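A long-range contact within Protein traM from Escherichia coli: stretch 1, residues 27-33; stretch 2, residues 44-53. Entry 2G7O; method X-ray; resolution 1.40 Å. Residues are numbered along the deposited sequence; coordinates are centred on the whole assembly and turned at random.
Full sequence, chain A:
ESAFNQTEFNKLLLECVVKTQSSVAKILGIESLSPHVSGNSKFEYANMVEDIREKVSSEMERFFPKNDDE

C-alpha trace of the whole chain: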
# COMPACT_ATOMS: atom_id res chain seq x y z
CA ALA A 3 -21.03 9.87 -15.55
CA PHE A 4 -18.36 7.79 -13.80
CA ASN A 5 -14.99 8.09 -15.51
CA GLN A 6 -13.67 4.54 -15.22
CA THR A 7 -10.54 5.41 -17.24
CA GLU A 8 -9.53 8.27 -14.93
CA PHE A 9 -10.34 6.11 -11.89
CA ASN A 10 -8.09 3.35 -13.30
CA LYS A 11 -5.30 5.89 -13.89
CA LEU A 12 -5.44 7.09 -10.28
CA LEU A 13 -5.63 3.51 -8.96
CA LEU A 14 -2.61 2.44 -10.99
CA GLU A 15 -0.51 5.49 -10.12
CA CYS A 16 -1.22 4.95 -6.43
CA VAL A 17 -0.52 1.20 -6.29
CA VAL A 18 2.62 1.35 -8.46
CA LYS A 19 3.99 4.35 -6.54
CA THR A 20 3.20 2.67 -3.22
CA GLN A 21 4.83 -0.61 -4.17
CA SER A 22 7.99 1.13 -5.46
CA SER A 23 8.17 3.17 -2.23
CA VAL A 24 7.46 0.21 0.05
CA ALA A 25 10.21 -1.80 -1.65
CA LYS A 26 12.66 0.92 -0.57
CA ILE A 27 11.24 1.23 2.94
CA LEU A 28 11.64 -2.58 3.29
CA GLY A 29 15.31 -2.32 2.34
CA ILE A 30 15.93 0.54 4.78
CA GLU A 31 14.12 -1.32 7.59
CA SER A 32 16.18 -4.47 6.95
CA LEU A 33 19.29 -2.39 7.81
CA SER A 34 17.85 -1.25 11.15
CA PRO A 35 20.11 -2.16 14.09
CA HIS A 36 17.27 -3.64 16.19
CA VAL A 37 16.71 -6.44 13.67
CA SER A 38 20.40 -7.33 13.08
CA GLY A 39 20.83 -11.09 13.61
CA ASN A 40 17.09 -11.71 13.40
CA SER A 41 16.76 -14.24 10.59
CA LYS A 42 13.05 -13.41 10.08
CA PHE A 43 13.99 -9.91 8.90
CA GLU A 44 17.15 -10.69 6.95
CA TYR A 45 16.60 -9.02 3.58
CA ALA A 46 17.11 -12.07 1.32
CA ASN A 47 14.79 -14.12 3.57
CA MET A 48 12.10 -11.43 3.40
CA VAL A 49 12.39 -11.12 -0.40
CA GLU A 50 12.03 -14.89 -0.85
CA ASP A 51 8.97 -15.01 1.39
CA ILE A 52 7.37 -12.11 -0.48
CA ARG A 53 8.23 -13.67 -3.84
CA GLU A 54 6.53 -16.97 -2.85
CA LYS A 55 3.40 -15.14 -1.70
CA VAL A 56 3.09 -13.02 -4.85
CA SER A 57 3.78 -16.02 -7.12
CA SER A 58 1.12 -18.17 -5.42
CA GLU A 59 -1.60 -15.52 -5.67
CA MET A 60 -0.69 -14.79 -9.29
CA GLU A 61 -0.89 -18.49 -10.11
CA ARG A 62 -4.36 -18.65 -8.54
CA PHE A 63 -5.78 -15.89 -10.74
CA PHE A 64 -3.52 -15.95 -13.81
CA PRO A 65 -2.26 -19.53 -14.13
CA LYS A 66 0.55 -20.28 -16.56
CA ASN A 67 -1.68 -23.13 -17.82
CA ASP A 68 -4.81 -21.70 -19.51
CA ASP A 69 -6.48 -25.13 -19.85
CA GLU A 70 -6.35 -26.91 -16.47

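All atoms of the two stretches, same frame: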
# COMPACT_ATOMS: atom_id res chain seq x y z
N ILE A 27 11.42 1.24 1.49
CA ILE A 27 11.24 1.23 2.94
C ILE A 27 11.63 -0.15 3.51
O ILE A 27 12.27 -0.22 4.56
CB ILE A 27 9.81 1.60 3.34
CG1 ILE A 27 9.53 3.05 2.92
CG2 ILE A 27 9.56 1.40 4.84
CD1 ILE A 27 8.04 3.38 2.77
N LEU A 28 11.29 -1.24 2.84
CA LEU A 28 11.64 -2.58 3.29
C LEU A 28 13.15 -2.72 3.35
O LEU A 28 13.69 -3.27 4.32
CB LEU A 28 11.03 -3.64 2.35
CG LEU A 28 11.26 -5.09 2.79
CD1 LEU A 28 10.48 -5.45 4.04
CD2 LEU A 28 10.90 -6.07 1.66
N GLY A 29 13.85 -2.24 2.33
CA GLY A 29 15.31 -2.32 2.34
C GLY A 29 15.89 -1.51 3.47
O GLY A 29 16.82 -1.97 4.16
N ILE A 30 15.40 -0.29 3.68
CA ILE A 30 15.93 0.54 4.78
C ILE A 30 15.67 -0.14 6.13
O ILE A 30 16.57 -0.18 6.99
CB ILE A 30 15.31 1.95 4.74
CG1 ILE A 30 15.79 2.69 3.48
CG2 ILE A 30 15.69 2.73 6.02
CD1 ILE A 30 15.00 3.99 3.18
N GLU A 31 14.47 -0.67 6.32
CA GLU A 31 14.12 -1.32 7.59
C GLU A 31 14.96 -2.56 7.85
O GLU A 31 15.29 -2.88 9.01
CB GLU A 31 12.63 -1.67 7.64
CG GLU A 31 11.72 -0.47 7.79
CD GLU A 31 11.68 0.04 9.21
OE1 GLU A 31 12.62 -0.18 10.00
OE2 GLU A 31 10.67 0.68 9.53
N SER A 32 15.32 -3.28 6.79
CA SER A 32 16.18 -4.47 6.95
C SER A 32 17.56 -4.11 7.53
O SER A 32 18.21 -4.97 8.15
CB SER A 32 16.34 -5.20 5.61
OG SER A 32 17.33 -4.58 4.78
N LEU A 33 17.98 -2.86 7.36
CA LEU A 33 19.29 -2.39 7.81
C LEU A 33 19.21 -1.83 9.22
O LEU A 33 20.26 -1.43 9.78
CB LEU A 33 19.82 -1.32 6.83
CG LEU A 33 20.34 -1.80 5.46
CD1 LEU A 33 20.51 -0.65 4.46
CD2 LEU A 33 21.67 -2.54 5.61
N GLU A 44 16.04 -10.73 7.88
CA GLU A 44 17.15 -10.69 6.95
C GLU A 44 16.58 -10.41 5.55
O GLU A 44 15.57 -11.01 5.15
CB GLU A 44 17.92 -12.01 7.01
CG GLU A 44 19.18 -12.06 6.17
CD GLU A 44 19.78 -13.44 6.14
OE1 GLU A 44 19.96 -14.02 7.23
OE2 GLU A 44 20.07 -13.95 5.03
N TYR A 45 17.22 -9.53 4.80
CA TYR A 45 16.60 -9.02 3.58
C TYR A 45 16.34 -10.13 2.56
O TYR A 45 15.23 -10.22 2.04
CB TYR A 45 17.44 -7.88 3.00
CG TYR A 45 16.80 -7.24 1.79
CD1 TYR A 45 15.69 -6.42 1.93
CD2 TYR A 45 17.31 -7.47 0.51
CE1 TYR A 45 15.10 -5.83 0.80
CE2 TYR A 45 16.74 -6.90 -0.63
CZ TYR A 45 15.64 -6.08 -0.47
OH TYR A 45 15.09 -5.54 -1.60
N ALA A 46 17.32 -11.00 2.30
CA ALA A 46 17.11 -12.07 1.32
C ALA A 46 15.97 -13.00 1.75
O ALA A 46 15.19 -13.46 0.91
CB ALA A 46 18.39 -12.86 1.09
N ASN A 47 15.87 -13.27 3.05
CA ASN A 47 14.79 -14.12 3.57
C ASN A 47 13.44 -13.45 3.35
O ASN A 47 12.48 -14.10 2.91
CB ASN A 47 14.99 -14.44 5.06
CG ASN A 47 16.11 -15.43 5.30
OD1 ASN A 47 16.58 -16.12 4.39
ND2 ASN A 47 16.52 -15.53 6.55
N MET A 48 13.35 -12.16 3.65
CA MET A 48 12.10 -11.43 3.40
C MET A 48 11.70 -11.44 1.92
O MET A 48 10.53 -11.68 1.59
CB MET A 48 12.19 -10.00 3.93
CG MET A 48 12.31 -9.96 5.46
SD MET A 48 12.00 -8.31 6.13
CE MET A 48 13.34 -7.37 5.42
N VAL A 49 12.65 -11.15 1.05
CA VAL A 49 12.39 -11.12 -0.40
C VAL A 49 11.88 -12.48 -0.92
O VAL A 49 10.95 -12.52 -1.73
CB VAL A 49 13.67 -10.70 -1.17
CG1 VAL A 49 13.58 -11.01 -2.67
CG2 VAL A 49 13.92 -9.21 -0.94
N GLU A 50 12.47 -13.56 -0.44
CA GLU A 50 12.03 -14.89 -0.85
C GLU A 50 10.61 -15.16 -0.39
O GLU A 50 9.80 -15.71 -1.14
CB GLU A 50 12.99 -15.96 -0.33
CG GLU A 50 12.53 -17.41 -0.60
CD GLU A 50 12.21 -17.73 -2.08
OE1 GLU A 50 12.58 -16.96 -2.99
OE2 GLU A 50 11.59 -18.79 -2.32
N ASP A 51 10.30 -14.79 0.85
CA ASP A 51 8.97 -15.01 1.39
C ASP A 51 7.93 -14.21 0.60
O ASP A 51 6.87 -14.74 0.22
CB ASP A 51 8.94 -14.65 2.88
CG ASP A 51 7.73 -15.21 3.60
OD1 ASP A 51 7.28 -16.33 3.26
OD2 ASP A 51 7.23 -14.55 4.54
N ILE A 52 8.26 -12.96 0.32
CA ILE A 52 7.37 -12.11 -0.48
C ILE A 52 7.20 -12.68 -1.89
O ILE A 52 6.07 -12.75 -2.40
CB ILE A 52 7.93 -10.66 -0.53
CG1 ILE A 52 7.86 -10.02 0.87
CG2 ILE A 52 7.17 -9.81 -1.57
CD1 ILE A 52 8.79 -8.84 1.03
N ARG A 53 8.29 -13.11 -2.50
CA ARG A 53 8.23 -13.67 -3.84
C ARG A 53 7.28 -14.87 -3.88
O ARG A 53 6.49 -14.99 -4.82
CB ARG A 53 9.62 -14.09 -4.32
CG ARG A 53 9.65 -14.62 -5.76
CD ARG A 53 10.79 -15.61 -5.98
NE ARG A 53 10.58 -16.83 -5.20
CZ ARG A 53 9.65 -17.76 -5.48
NH1 ARG A 53 8.83 -17.62 -6.52
NH2 ARG A 53 9.55 -18.83 -4.70

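No hydrogen bond or salt bridge crosses between these two helical stretches; only van der Waals packing joins them, most of it between side chains. The contact is small, burying 276 Å² summed over both sides. The helices run roughly antiparallel, at 145°, with axes 10.5 Å apart at their closest.

Leu28 is the centre. It points toward the second helix and gives up 83 Å², the most of any residue here. Its two methyls reach different partners. CD2 lies 3.5 Å from CD1 of Ile52 and 4.3 Å from CE1 of Tyr45. CD1 lies 3.7 Å from CE of Met48. The branched leucine end thus meets residues on successive turns of the opposing helix. Leu28, Met48 and Ile52 are buried and apolar, needing no polar partner here.

Met48 also serves Ser32: its CE sits 3.7 Å from Ser32 CB. The flexible thioether chain, with chi1 m, chi2 t and chi3 m, places one methyl against both residues.

Ser32 CA lies 5.7 Å from Tyr45 CA. Its OG donates a hydrogen bond to Gly29 O at 2.7 Å, so the hydroxyl is satisfied within its own stretch. The same OG is 3.8 Å from Tyr45 CB.

Exposed Tyr45 starts sideways, but its ring lends carbons to Leu28 and Gly29. Gly29 has no side chain, and its CA approaches Tyr45 CE1 to 3.8 Å.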